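Radical SAM domain protein (Methanothrix thermoacetophila, PDB 6Y1X) probably acts as the radical SAM enzyme NifB, a carbide synthase that uses [4Fe-4S] clusters in assembling the nitrogenase iron-molybdenum cofactor precursor. Local coordinates at residues I136-L146 against L153-T164; I213-P222 against V241-L249. One frame throughout, in Å; residues are numbered along the deposited sequence. Where two conformers were deposited one is given.

Contact 1: I136-L146 against L153-T164; sequences ILCISTNGLLL and LDRIGVTNITVT. With SF4 (iron/sulfur cluster), chain C.
The backbone O of Thr141 accepts Thr164 N across the contact at 3.0 Å and also a hydrogen bond from a water, which in turn reaches Ser140 OG and Thr164 OG1, so the ends of the two strands are pinned together. The strands 136-141 and 160-164 run parallel as neighbours in a beta-alpha-beta unit whose helix, 146-156, lies on the Ile139 side of the sheet. Through the middle, Ile139 O takes Thr162 N at 2.8 Å. On that helix side Ile139 carries the packing. Its chi1 of 65° and an unusual chi2 of 104° together carry CD1 to 3.8 Å from Ile161 CG2, the two side chains lying side by side, while Ile139 meets Leu153 tip to tip. Further along, the side chains of Leu146 and Val163 cross obliquely, CD2 to CG2 3.7 Å. Thr141 OG1 accepts Gly143 N, two residues on, in an ST turn, and also bonds Glu114. The face of Cys138, Ser140 and Thr162 looks onto the cluster. Thr162 OG1, hydrogen-bonded to Lys215 NZ, lies 3.4 Å from the cluster sulfur S3, and Ser140 CB lines the same pocket, to which Cys39, His52 and Glu75 add the other cluster ligands. With its sulfur anti to the backbone N (chi1 -170°), Cys138 sends SG to the iron FE4 at 2.3 Å.

Contact 2: I213-P222 against V241-L249; sequences IVKVNTVLIP and VFIHNVMPL
His244 points the edge of its imidazole at Thr218, with NE2 donating to Thr218 OG1 at 2.8 Å and the oxygen only 2° out of the ring plane. The same edge brings CD2 to 3.2 Å from Val216 O, and Val246 CG2 covers one ring face, offset toward the rim. Thr218 OG1 is also bonded to Leu165 O, so the hydroxyl has a partner in the chain beyond strand 160-164 as well. This is the side on which helix 229-239 packs; here too the side chains of Val216 and Val241 cross at about a right angle, CG2 to CG1 3.7 Å.

On the other face, Asn217 and Asn245 lie side by side and point the same way, yet their amide planes stand 83° apart. Asn245 ND2 sits above the carbonyl plane of Asn217, 3.0 Å from OD1 and not on a lone pair. Lys215, modelled in two conformers, can add NZ as a second donor to OD1, a bond to be read with caution beside its link to Thr162. The aliphatic part of Lys215 runs alongside Ile243, CB to CG2 3.6 Å. Met247 bends at its last torsion (chi3 -63°), which curls CE back to 3.6 Å from Val219 CG2 and 3.7 Å from Asn217 CB.

Regular backbone bonds such as Met247 N to Thr218 O tie the strands in parallel register. Helix-covered on one face and polar beside the cluster pocket on the other, the pair is the last beta-alpha-beta unit of the radical SAM partial barrel.

Contact 1 comes first along the chain, and contact 2 opens after it has closed; their centres are 15 Å apart. Both belong to the one six-stranded parallel sheet, built in sequential order as in the partial TIM barrel of radical SAM enzymes. Strand 160-164 of contact 1 and strand 213-220 of contact 2 are direct neighbours in it, joined by probable backbone hydrogen bonds of Lys215 to Ile161 and Val163, while the chain between them passes through the hairpin 177-188 and then helix 189-209. Contact 2 ends the sheet at strand 243-248. Contact 1 supplies the ligand Cys138 and contact 2 Lys215, so strands 136-141 and 213-220, with 160-164 and its Thr162 between, line one cluster's pocket.

Contact 1: I136-L146 against L153-T164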
loop_
_atom_site.group_PDB
_atom_site.type_symbol
_atom_site.label_atom_id
_atom_site.label_comp_id
_atom_site.label_asym_id
_atom_site.label_seq_id
_atom_site.Cartn_x
_atom_site.Cartn_y
_atom_site.Cartn_z
ATOM N N ILE A 136 -9.004 -9.518 10.410
ATOM C CA ILE A 136 -9.173 -8.651 9.254
ATOM C C ILE A 136 -7.993 -8.883 8.326
ATOM O O ILE A 136 -6.835 -8.799 8.746
ATOM C CB ILE A 136 -9.268 -7.177 9.679
ATOM C CG1 ILE A 136 -10.443 -6.966 10.638
ATOM C CG2 ILE A 136 -9.348 -6.261 8.457
ATOM C CD1 ILE A 136 -10.419 -5.632 11.350
ATOM N N LEU A 137 -8.279 -9.167 7.062
ATOM C CA LEU A 137 -7.237 -9.443 6.087
ATOM C C LEU A 137 -7.022 -8.201 5.237
ATOM O O LEU A 137 -7.977 -7.627 4.702
ATOM C CB LEU A 137 -7.601 -10.639 5.208
ATOM C CG LEU A 137 -7.860 -11.962 5.934
ATOM C CD1 LEU A 137 -8.222 -13.056 4.941
ATOM C CD2 LEU A 137 -6.661 -12.372 6.778
ATOM N N CYS A 138 -5.764 -7.792 5.131
ATOM C CA CYS A 138 -5.365 -6.515 4.565
ATOM C C CYS A 138 -4.191 -6.745 3.628
ATOM O O CYS A 138 -3.390 -7.662 3.833
ATOM C CB CYS A 138 -4.980 -5.524 5.682
ATOM S SG CYS A 138 -4.727 -3.784 5.208
ATOM N N ILE A 139 -4.109 -5.933 2.576
ATOM C CA ILE A 139 -2.961 -5.965 1.680
ATOM C C ILE A 139 -2.609 -4.545 1.276
ATOM O O ILE A 139 -3.468 -3.661 1.204
ATOM C CB ILE A 139 -3.193 -6.836 0.414
ATOM C CG1 ILE A 139 -4.294 -6.253 -0.480
ATOM C CG2 ILE A 139 -3.490 -8.270 0.767
ATOM C CD1 ILE A 139 -3.767 -5.547 -1.718
ATOM N N SER A 140 -1.328 -4.348 0.987
ATOM C CA SER A 140 -0.790 -3.146 0.380
ATOM C C SER A 140 -0.344 -3.490 -1.034
ATOM O O SER A 140 0.046 -4.628 -1.311
ATOM C CB SER A 140 0.385 -2.598 1.206
ATOM O OG SER A 140 1.095 -1.583 0.511
ATOM N N THR A 141 -0.451 -2.529 -1.945
ATOM C CA THR A 141 -0.046 -2.776 -3.321
ATOM C C THR A 141 0.365 -1.467 -3.974
ATOM O O THR A 141 -0.115 -0.396 -3.604
ATOM C CB THR A 141 -1.170 -3.440 -4.138
ATOM O OG1 THR A 141 -0.740 -3.644 -5.494
ATOM C CG2 THR A 141 -2.431 -2.586 -4.135
ATOM N N ASN A 142 1.262 -1.564 -4.952
ATOM C CA ASN A 142 1.514 -0.420 -5.815
ATOM C C ASN A 142 0.416 -0.248 -6.859
ATOM O O ASN A 142 0.421 0.748 -7.590
ATOM C CB ASN A 142 2.904 -0.527 -6.461
ATOM C CG ASN A 142 3.068 -1.763 -7.341
ATOM O OD1 ASN A 142 2.142 -2.205 -8.018
ATOM N ND2 ASN A 142 4.265 -2.327 -7.324
ATOM N N GLY A 143 -0.516 -1.200 -6.955
ATOM C CA GLY A 143 -1.690 -1.052 -7.790
ATOM C C GLY A 143 -1.572 -1.615 -9.187
ATOM O O GLY A 143 -2.597 -1.744 -9.870
ATOM N N LEU A 144 -0.358 -1.937 -9.648
ATOM C CA LEU A 144 -0.196 -2.376 -11.032
ATOM C C LEU A 144 -1.008 -3.632 -11.326
ATOM O O LEU A 144 -1.648 -3.727 -12.378
ATOM C CB LEU A 144 1.278 -2.616 -11.349
ATOM C CG LEU A 144 1.536 -3.063 -12.792
ATOM C CD1 LEU A 144 1.093 -2.018 -13.815
ATOM C CD2 LEU A 144 3.007 -3.411 -12.976
ATOM N N LEU A 145 -1.010 -4.598 -10.411
ATOM C CA LEU A 145 -1.743 -5.839 -10.628
ATOM C C LEU A 145 -3.100 -5.857 -9.940
ATOM O O LEU A 145 -3.750 -6.905 -9.912
ATOM C CB LEU A 145 -0.910 -7.041 -10.181
ATOM C CG LEU A 145 0.239 -7.424 -11.115
ATOM C CD1 LEU A 145 1.105 -8.519 -10.506
ATOM C CD2 LEU A 145 -0.311 -7.850 -12.474
ATOM N N LEU A 146 -3.542 -4.729 -9.386
ATOM C CA LEU A 146 -4.821 -4.709 -8.677
ATOM C C LEU A 146 -5.991 -5.067 -9.587
ATOM O O LEU A 146 -6.846 -5.869 -9.165
ATOM C CB LEU A 146 -5.021 -3.350 -7.996
ATOM C CG LEU A 146 -6.242 -3.262 -7.078
ATOM C CD1 LEU A 146 -6.239 -4.412 -6.099
ATOM C CD2 LEU A 146 -6.287 -1.932 -6.337
ATOM N N LEU A 153 -8.468 -11.429 -4.456
ATOM C CA LEU A 153 -8.456 -10.843 -3.119
ATOM C C LEU A 153 -9.842 -10.898 -2.500
ATOM O O LEU A 153 -10.003 -11.239 -1.323
ATOM C CB LEU A 153 -7.969 -9.398 -3.193
ATOM C CG LEU A 153 -6.503 -9.175 -3.549
ATOM C CD1 LEU A 153 -6.223 -7.688 -3.668
ATOM C CD2 LEU A 153 -5.587 -9.813 -2.518
ATOM N N ASP A 154 -10.856 -10.513 -3.277
ATOM C CA ASP A 154 -12.236 -10.597 -2.818
ATOM C C ASP A 154 -12.617 -12.016 -2.446
ATOM O O ASP A 154 -13.235 -12.255 -1.405
ATOM C CB ASP A 154 -13.173 -10.126 -3.922
ATOM C CG ASP A 154 -14.528 -9.668 -3.405
ATOM O OD1 ASP A 154 -14.777 -9.758 -2.186
ATOM O OD2 ASP A 154 -15.376 -9.271 -4.239
ATOM N N ARG A 155 -12.234 -12.979 -3.278
ATOM C CA ARG A 155 -12.687 -14.344 -3.046
ATOM C C ARG A 155 -12.026 -14.912 -1.788
ATOM O O ARG A 155 -12.626 -15.738 -1.093
ATOM C CB ARG A 155 -12.418 -15.192 -4.289
ATOM C CG ARG A 155 -13.069 -16.567 -4.304
ATOM C CD ARG A 155 -12.740 -17.292 -5.618
ATOM N NE ARG A 155 -11.327 -17.663 -5.693
ATOM C CZ ARG A 155 -10.313 -17.074 -6.319
ATOM N NH1 ARG A 155 -10.434 -15.961 -7.030
ATOM N NH2 ARG A 155 -9.131 -17.661 -6.218
ATOM N N ILE A 156 -10.760 -14.540 -1.515
ATOM C CA ILE A 156 -10.060 -15.019 -0.313
ATOM C C ILE A 156 -10.403 -14.241 0.956
ATOM O O ILE A 156 -9.929 -14.614 2.039
ATOM C CB ILE A 156 -8.520 -15.004 -0.435
ATOM C CG1 ILE A 156 -7.958 -13.577 -0.408
ATOM C CG2 ILE A 156 -8.061 -15.771 -1.670
ATOM C CD1 ILE A 156 -6.471 -13.505 -0.751
ATOM N N GLY A 157 -11.194 -13.172 0.866
ATOM C CA GLY A 157 -11.670 -12.465 2.043
ATOM C C GLY A 157 -10.949 -11.189 2.440
ATOM O O GLY A 157 -11.192 -10.682 3.543
ATOM N N VAL A 158 -10.086 -10.645 1.585
ATOM C CA VAL A 158 -9.454 -9.363 1.881
ATOM C C VAL A 158 -10.512 -8.266 1.868
ATOM O O VAL A 158 -11.271 -8.128 0.899
ATOM C CB VAL A 158 -8.332 -9.081 0.871
ATOM C CG1 VAL A 158 -7.825 -7.649 1.001
ATOM C CG2 VAL A 158 -7.202 -10.075 1.055
ATOM N N THR A 159 -10.570 -7.477 2.947
ATOM C CA THR A 159 -11.559 -6.412 3.072
ATOM C C THR A 159 -10.958 -5.016 3.048
ATOM O O THR A 159 -11.697 -4.045 2.855
ATOM C CB THR A 159 -12.364 -6.559 4.376
ATOM O OG1 THR A 159 -11.463 -6.668 5.486
ATOM C CG2 THR A 159 -13.264 -7.785 4.328
ATOM N N ASN A 160 -9.648 -4.891 3.217
ATOM C CA ASN A 160 -8.979 -3.602 3.311
ATOM C C ASN A 160 -7.786 -3.644 2.376
ATOM O O ASN A 160 -7.019 -4.610 2.392
ATOM C CB ASN A 160 -8.525 -3.301 4.744
ATOM C CG ASN A 160 -9.684 -3.146 5.709
ATOM O OD1 ASN A 160 -10.413 -4.101 5.988
ATOM N ND2 ASN A 160 -9.853 -1.939 6.235
ATOM N N ILE A 161 -7.612 -2.586 1.591
ATOM C CA ILE A 161 -6.579 -2.538 0.563
ATOM C C ILE A 161 -5.907 -1.177 0.615
ATOM O O ILE A 161 -6.584 -0.145 0.656
ATOM C CB ILE A 161 -7.149 -2.797 -0.846
ATOM C CG1 ILE A 161 -7.680 -4.229 -0.957
ATOM C CG2 ILE A 161 -6.085 -2.552 -1.907
ATOM C CD1 ILE A 161 -8.387 -4.508 -2.262
ATOM N N THR A 162 -4.581 -1.172 0.641
ATOM C CA THR A 162 -3.822 0.059 0.527
ATOM C C THR A 162 -3.172 0.099 -0.845
ATOM O O THR A 162 -2.489 -0.850 -1.242
ATOM C CB THR A 162 -2.751 0.142 1.616
ATOM O OG1 THR A 162 -3.370 0.395 2.879
ATOM C CG2 THR A 162 -1.771 1.273 1.313
ATOM N N VAL A 163 -3.378 1.193 -1.565
ATOM C CA VAL A 163 -2.730 1.413 -2.849
ATOM C C VAL A 163 -1.827 2.621 -2.683
ATOM O O VAL A 163 -2.269 3.657 -2.175
ATOM C CB VAL A 163 -3.754 1.640 -3.978
ATOM C CG1 VAL A 163 -3.046 1.884 -5.301
ATOM C CG2 VAL A 163 -4.729 0.473 -4.067
ATOM N N THR A 164 -0.584 2.512 -3.132
ATOM C CA THR A 164 0.302 3.668 -3.139
ATOM C C THR A 164 0.157 4.373 -4.480
ATOM O O THR A 164 0.525 3.828 -5.526
ATOM C CB THR A 164 1.747 3.268 -2.859
ATOM O OG1 THR A 164 1.839 2.779 -1.515
ATOM C CG2 THR A 164 2.670 4.487 -2.988
HETATM FE FE1 SF4 C . -0.824 -1.128 5.371
HETATM FE FE2 SF4 C . -1.803 -1.256 7.908
HETATM FE FE3 SF4 C . -0.133 -3.186 6.966
HETATM FE FE4 SF4 C . -2.712 -3.013 6.015
HETATM S S1 SF4 C . -2.068 -3.527 8.163
HETATM S S2 SF4 C . -0.808 -3.349 4.771
HETATM S S3 SF4 C . -2.998 -0.732 6.013
HETATM S S4 SF4 C . 0.402 -0.976 7.314
HETATM O O HOH W 1 -11.044 -9.268 6.157
HETATM O O HOH W 2 0.858 0.506 -0.915
#

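Contact 2: I213-P222 against V241-L249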
loop_
_atom_site.group_PDB
_atom_site.type_symbol
_atom_site.label_atom_id
_atom_site.label_comp_id
_atom_site.label_asym_id
_atom_site.label_seq_id
_atom_site.Cartn_x
_atom_site.Cartn_y
_atom_site.Cartn_z
ATOM N N ILE A 213 -12.564 -1.535 1.610
ATOM C CA ILE A 213 -12.162 -0.289 2.248
ATOM C C ILE A 213 -10.772 0.052 1.737
ATOM O O ILE A 213 -9.816 -0.699 1.960
ATOM C CB ILE A 213 -12.167 -0.417 3.778
ATOM C CG1 ILE A 213 -13.498 -1.007 4.255
ATOM C CG2 ILE A 213 -11.895 0.937 4.421
ATOM C CD1 ILE A 213 -14.707 -0.220 3.803
ATOM N N VAL A 214 -10.657 1.181 1.048
ATOM C CA VAL A 214 -9.444 1.535 0.324
ATOM C C VAL A 214 -8.740 2.683 1.031
ATOM O O VAL A 214 -9.350 3.723 1.309
ATOM C CB VAL A 214 -9.749 1.893 -1.138
ATOM C CG1 VAL A 214 -8.470 2.355 -1.854
ATOM C CG2 VAL A 214 -10.367 0.702 -1.842
ATOM N N LYS A 215 -7.459 2.486 1.316
ATOM C CA LYS A 215 -6.568 3.536 1.782
ATOM C C LYS A 215 -5.559 3.838 0.684
ATOM O O LYS A 215 -5.036 2.921 0.048
ATOM C CB LYS A 215 -5.866 3.106 3.072
ATOM C CG LYS A 215 -4.597 3.862 3.429
ATOM C CD LYS A 215 -4.213 3.559 4.877
ATOM C CE LYS A 215 -2.718 3.664 5.115
ATOM N NZ LYS A 215 -1.978 2.531 4.491
ATOM N N VAL A 216 -5.288 5.117 0.453
ATOM C CA VAL A 216 -4.304 5.509 -0.547
ATOM C C VAL A 216 -3.134 6.158 0.175
ATOM O O VAL A 216 -3.318 7.107 0.946
ATOM C CB VAL A 216 -4.907 6.440 -1.606
ATOM C CG1 VAL A 216 -3.794 7.125 -2.400
ATOM C CG2 VAL A 216 -5.807 5.633 -2.523
ATOM N N ASN A 217 -1.937 5.618 -0.044
ATOM C CA ASN A 217 -0.705 6.261 0.380
ATOM C C ASN A 217 -0.191 7.162 -0.731
ATOM O O ASN A 217 -0.265 6.810 -1.911
ATOM C CB ASN A 217 0.375 5.225 0.696
ATOM C CG ASN A 217 0.054 4.378 1.903
ATOM O OD1 ASN A 217 -0.770 4.738 2.746
ATOM N ND2 ASN A 217 0.735 3.245 2.009
ATOM N N THR A 218 0.369 8.307 -0.351
ATOM C CA THR A 218 1.098 9.148 -1.291
ATOM C C THR A 218 2.411 9.559 -0.653
ATOM O O THR A 218 2.419 10.096 0.460
ATOM C CB THR A 218 0.305 10.401 -1.687
ATOM O OG1 THR A 218 -0.914 10.021 -2.333
ATOM C CG2 THR A 218 1.127 11.291 -2.623
ATOM N N VAL A 219 3.516 9.284 -1.344
ATOM C CA VAL A 219 4.830 9.733 -0.895
ATOM C C VAL A 219 4.969 11.181 -1.333
ATOM O O VAL A 219 4.861 11.489 -2.524
ATOM C CB VAL A 219 5.958 8.865 -1.475
ATOM C CG1 VAL A 219 7.309 9.318 -0.937
ATOM C CG2 VAL A 219 5.725 7.406 -1.139
ATOM N N LEU A 220 5.190 12.072 -0.372
ATOM C CA LEU A 220 5.312 13.493 -0.668
ATOM C C LEU A 220 6.743 13.787 -1.093
ATOM O O LEU A 220 7.656 13.785 -0.265
ATOM C CB LEU A 220 4.901 14.306 0.554
ATOM C CG LEU A 220 4.738 15.810 0.367
ATOM C CD1 LEU A 220 3.603 16.109 -0.600
ATOM C CD2 LEU A 220 4.481 16.446 1.723
ATOM N N ILE A 221 6.931 14.076 -2.375
ATOM C CA ILE A 221 8.260 14.238 -2.961
ATOM C C ILE A 221 8.429 15.698 -3.354
ATOM O O ILE A 221 7.869 16.133 -4.369
ATOM C CB ILE A 221 8.455 13.310 -4.170
ATOM C CG1 ILE A 221 8.157 11.856 -3.780
ATOM C CG2 ILE A 221 9.866 13.444 -4.715
ATOM C CD1 ILE A 221 7.828 10.945 -4.980
ATOM N N PRO A 222 9.172 16.489 -2.584
ATOM C CA PRO A 222 9.281 17.922 -2.881
ATOM C C PRO A 222 9.825 18.162 -4.278
ATOM O O PRO A 222 10.778 17.511 -4.715
ATOM C CB PRO A 222 10.247 18.428 -1.805
ATOM C CG PRO A 222 10.023 17.502 -0.663
ATOM C CD PRO A 222 9.807 16.150 -1.300
ATOM N N VAL A 241 -12.389 6.367 -2.328
ATOM C CA VAL A 241 -11.361 5.987 -1.368
ATOM C C VAL A 241 -11.742 6.481 0.020
ATOM O O VAL A 241 -12.327 7.560 0.183
ATOM C CB VAL A 241 -9.998 6.534 -1.825
ATOM C CG1 VAL A 241 -8.951 6.384 -0.731
ATOM C CG2 VAL A 241 -9.557 5.798 -3.079
ATOM N N PHE A 242 -11.444 5.670 1.032
ATOM C CA PHE A 242 -11.907 5.986 2.376
ATOM C C PHE A 242 -10.968 6.937 3.104
ATOM O O PHE A 242 -11.428 7.866 3.775
ATOM C CB PHE A 242 -12.068 4.700 3.187
ATOM C CG PHE A 242 -12.400 4.938 4.629
ATOM C CD1 PHE A 242 -13.656 5.379 5.004
ATOM C CD2 PHE A 242 -11.443 4.738 5.609
ATOM C CE1 PHE A 242 -13.953 5.607 6.335
ATOM C CE2 PHE A 242 -11.737 4.963 6.940
ATOM C CZ PHE A 242 -12.990 5.399 7.302
ATOM N N ILE A 243 -9.655 6.750 2.974
ATOM C CA ILE A 243 -8.707 7.547 3.742
ATOM C C ILE A 243 -7.425 7.715 2.938
ATOM O O ILE A 243 -7.060 6.862 2.128
ATOM C CB ILE A 243 -8.451 6.908 5.130
ATOM C CG1 ILE A 243 -7.676 7.856 6.049
ATOM C CG2 ILE A 243 -7.764 5.556 4.994
ATOM C CD1 ILE A 243 -7.590 7.376 7.479
ATOM N N HIS A 244 -6.727 8.820 3.191
ATOM C CA HIS A 244 -5.532 9.205 2.452
ATOM C C HIS A 244 -4.386 9.363 3.439
ATOM O O HIS A 244 -4.527 10.059 4.451
ATOM C CB HIS A 244 -5.772 10.524 1.720
ATOM C CG HIS A 244 -4.715 10.877 0.720
ATOM N ND1 HIS A 244 -4.563 12.157 0.232
ATOM C CD2 HIS A 244 -3.788 10.121 0.088
ATOM C CE1 HIS A 244 -3.574 12.179 -0.643
ATOM N NE2 HIS A 244 -3.091 10.954 -0.755
ATOM N N ASN A 245 -3.250 8.747 3.133
ATOM C CA ASN A 245 -2.084 8.779 4.014
ATOM C C ASN A 245 -0.928 9.415 3.252
ATOM O O ASN A 245 -0.285 8.763 2.424
ATOM C CB ASN A 245 -1.742 7.371 4.488
ATOM C CG ASN A 245 -0.457 7.319 5.288
ATOM O OD1 ASN A 245 -0.082 8.289 5.942
ATOM N ND2 ASN A 245 0.229 6.183 5.232
ATOM N N VAL A 246 -0.648 10.678 3.544
ATOM C CA VAL A 246 0.461 11.382 2.915
ATOM C C VAL A 246 1.718 11.172 3.746
ATOM O O VAL A 246 1.764 11.540 4.924
ATOM C CB VAL A 246 0.142 12.874 2.749
ATOM C CG1 VAL A 246 1.284 13.580 2.041
ATOM C CG2 VAL A 246 -1.153 13.033 1.965
ATOM N N MET A 247 2.729 10.563 3.137
ATOM C CA MET A 247 3.961 10.187 3.803
ATOM C C MET A 247 5.113 11.030 3.284
ATOM O O MET A 247 5.265 11.172 2.064
ATOM C CB MET A 247 4.267 8.702 3.575
ATOM C CG MET A 247 3.087 7.773 3.795
ATOM S SD MET A 247 3.483 6.065 3.356
ATOM C CE MET A 247 3.804 6.226 1.610
ATOM N N PRO A 248 5.949 11.588 4.156
ATOM C CA PRO A 248 7.129 12.316 3.678
ATOM C C PRO A 248 8.103 11.379 2.972
ATOM O O PRO A 248 8.286 10.226 3.370
ATOM C CB PRO A 248 7.726 12.903 4.963
ATOM C CG PRO A 248 7.281 11.963 6.036
ATOM C CD PRO A 248 5.887 11.542 5.629
ATOM N N LEU A 249 8.685 11.871 1.879
ATOM C CA LEU A 249 9.773 11.160 1.219
ATOM C C LEU A 249 10.861 10.777 2.212
ATOM O O LEU A 249 11.254 11.579 3.064
ATOM C CB LEU A 249 10.374 12.025 0.105
ATOM C CG LEU A 249 11.676 11.517 -0.523
ATOM C CD1 LEU A 249 11.419 10.279 -1.373
ATOM C CD2 LEU A 249 12.366 12.590 -1.347
#